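Local coordinates for protein oligogalacturonate-specific porin KdgM (Dickeya dadantii, PDB 4FQE) that forms a monomeric twelve-stranded beta-barrel porin specific for oligogalacturonides in the bacterial outer membrane, at residues Asp139-Phe142 with Tyr146-Gly149. Residues are numbered along the deposited sequence; the frame is centred on the assembly and turned at random.
Sequences DYTF and YTIG. With C8E ((hydroxyethyloxy)tri(ethyloxy)octane), chain I.
The ring of Phe-142 lies over CB of Tyr-146, which sits 3.5 Å from the ring centroid in a CH-pi contact. Phe-142 reaches across because its CG stands between backbone N and carbonyl carbon (chi1 61°), whereas the Tyr-146 ring extends away from strand 131-142; the two rings lie at 15° to each other but are offset, with little of one above the other. CE1 of Phe-142 meets CG2 of Ile-148 at 4.0 Å, and that methyl also approaches the edge of the Tyr-140 ring. A detergent tail runs along this face, its C1 3.6 Å from Tyr-140 CB and its C4 3.7 Å from Ile-148 CG2, so aromatic and branched aliphatic residues suit it. The other face is polar, consistent with the inner, water-facing side of the barrel: OG1 of Thr-141 and OG1 of Thr-147 share a hydrogen bond of 3.2 Å, and Asp-139 OD2 lies 3.2 Å from CA of Gly-149, where the absence of a side chain leaves room for the carboxylate. Paired backbone bonds join Tyr-140 to Ile-148 and Phe-142 to Tyr-146. Strands 131-142 and 146-157 thus form an antiparallel hairpin, flanked by strands 105-116 and 171-180, where Tyr-146 meets the Tyr-180 ring.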
loop_
_atom_site.group_PDB
_atom_site.type_symbol
_atom_site.label_atom_id
_atom_site.label_comp_id
_atom_site.label_asym_id
_atom_site.label_seq_id
_atom_site.Cartn_x
_atom_site.Cartn_y
_atom_site.Cartn_z
ATOM N N ASP A 139 1.704 8.595 9.175
ATOM C CA ASP A 139 3.067 8.569 8.658
ATOM C C ASP A 139 3.827 9.806 9.072
ATOM O O ASP A 139 3.356 10.932 8.909
ATOM C CB ASP A 139 3.070 8.455 7.136
ATOM C CG ASP A 139 2.478 7.135 6.642
ATOM O OD1 ASP A 139 1.390 7.121 6.039
ATOM O OD2 ASP A 139 3.061 6.097 6.894
ATOM N N TYR A 140 5.019 9.586 9.601
ATOM C CA TYR A 140 5.813 10.663 10.166
ATOM C C TYR A 140 7.225 10.609 9.630
ATOM O O TYR A 140 7.897 9.577 9.728
ATOM C CB TYR A 140 5.827 10.558 11.686
ATOM C CG TYR A 140 6.703 11.619 12.335
ATOM C CD1 TYR A 140 7.830 11.278 13.069
ATOM C CD2 TYR A 140 6.415 12.965 12.167
ATOM C CE1 TYR A 140 8.639 12.255 13.652
ATOM C CE2 TYR A 140 7.209 13.945 12.738
ATOM C CZ TYR A 140 8.314 13.584 13.472
ATOM O OH TYR A 140 9.098 14.559 14.022
ATOM N N THR A 141 7.656 11.692 9.014
ATOM C CA THR A 141 8.993 11.770 8.460
ATOM C C THR A 141 9.908 12.544 9.379
ATOM O O THR A 141 9.545 13.610 9.889
ATOM C CB THR A 141 8.953 12.395 7.068
ATOM O OG1 THR A 141 8.104 11.588 6.238
ATOM C CG2 THR A 141 10.335 12.461 6.455
ATOM N N PHE A 142 11.080 11.969 9.633
ATOM C CA PHE A 142 12.026 12.599 10.529
ATOM C C PHE A 142 13.436 12.484 9.970
ATOM O O PHE A 142 13.753 11.584 9.158
ATOM C CB PHE A 142 11.918 11.989 11.933
ATOM C CG PHE A 142 12.217 10.503 12.008
ATOM C CD1 PHE A 142 11.252 9.567 11.676
ATOM C CD2 PHE A 142 13.441 10.051 12.488
ATOM C CE1 PHE A 142 11.503 8.218 11.794
ATOM C CE2 PHE A 142 13.694 8.706 12.620
ATOM C CZ PHE A 142 12.722 7.782 12.247
ATOM N N TYR A 146 14.101 9.491 6.937
ATOM C CA TYR A 146 13.314 8.415 7.534
ATOM C C TYR A 146 11.813 8.654 7.525
ATOM O O TYR A 146 11.334 9.787 7.708
ATOM C CB TYR A 146 13.738 8.187 8.972
ATOM C CG TYR A 146 15.095 7.637 9.095
ATOM C CD1 TYR A 146 15.306 6.261 9.054
ATOM C CD2 TYR A 146 16.186 8.473 9.246
ATOM C CE1 TYR A 146 16.576 5.739 9.171
ATOM C CE2 TYR A 146 17.460 7.956 9.373
ATOM C CZ TYR A 146 17.651 6.593 9.343
ATOM O OH TYR A 146 18.913 6.072 9.464
ATOM N N THR A 147 11.060 7.570 7.347
ATOM C CA THR A 147 9.632 7.609 7.565
ATOM C C THR A 147 9.218 6.447 8.427
ATOM O O THR A 147 9.564 5.280 8.135
ATOM C CB THR A 147 8.853 7.573 6.234
ATOM O OG1 THR A 147 9.271 8.674 5.425
ATOM C CG2 THR A 147 7.346 7.642 6.477
ATOM N N ILE A 148 8.480 6.744 9.494
ATOM C CA ILE A 148 7.840 5.670 10.274
ATOM C C ILE A 148 6.329 5.764 10.016
ATOM O O ILE A 148 5.736 6.858 10.107
ATOM C CB ILE A 148 8.206 5.741 11.779
ATOM C CG1 ILE A 148 7.669 4.530 12.582
ATOM C CG2 ILE A 148 7.692 7.035 12.423
ATOM C CD1 ILE A 148 8.522 3.262 12.567
ATOM N N GLY A 149 5.714 4.630 9.696
ATOM C CA GLY A 149 4.282 4.568 9.403
ATOM C C GLY A 149 3.543 3.524 10.202
ATOM O O GLY A 149 4.022 2.386 10.314
HETATM C C1 C8E I . 4.172 9.671 14.732
HETATM C C2 C8E I . 3.265 8.454 14.740
HETATM C C3 C8E I . 3.698 7.366 13.749
HETATM C C4 C8E I . 4.589 6.302 14.396
HETATM C C5 C8E I . 3.822 5.098 14.943
HETATM C C6 C8E I . 4.684 3.833 14.944
HETATM C C7 C8E I . 4.492 2.953 16.175
HETATM C C8 C8E I . 3.038 2.522 16.323
HETATM O O9 C8E I . 2.944 1.274 17.019
HETATM C C10 C8E I . 1.601 0.816 17.196
HETATM C C11 C8E I . 1.517 -0.577 16.600
HETATM O O12 C8E I . 0.786 -1.440 17.464
HETATM C C13 C8E I . 1.116 -2.798 17.194
HETATM C C14 C8E I . 0.299 -3.689 18.106
HETATM O O15 C8E I . 0.772 -5.034 17.968
HETATM C C16 C8E I . -0.299 -5.969 18.004
HETATM C C17 C8E I . -0.136 -6.884 19.200
HETATM O O18 C8E I . -0.865 -8.085 18.933
HETATM C C19 C8E I . -0.708 -9.044 19.983
HETATM C C20 C8E I . 0.454 -9.969 19.644
HETATM O O21 C8E I . -0.019 -11.156 18.993
#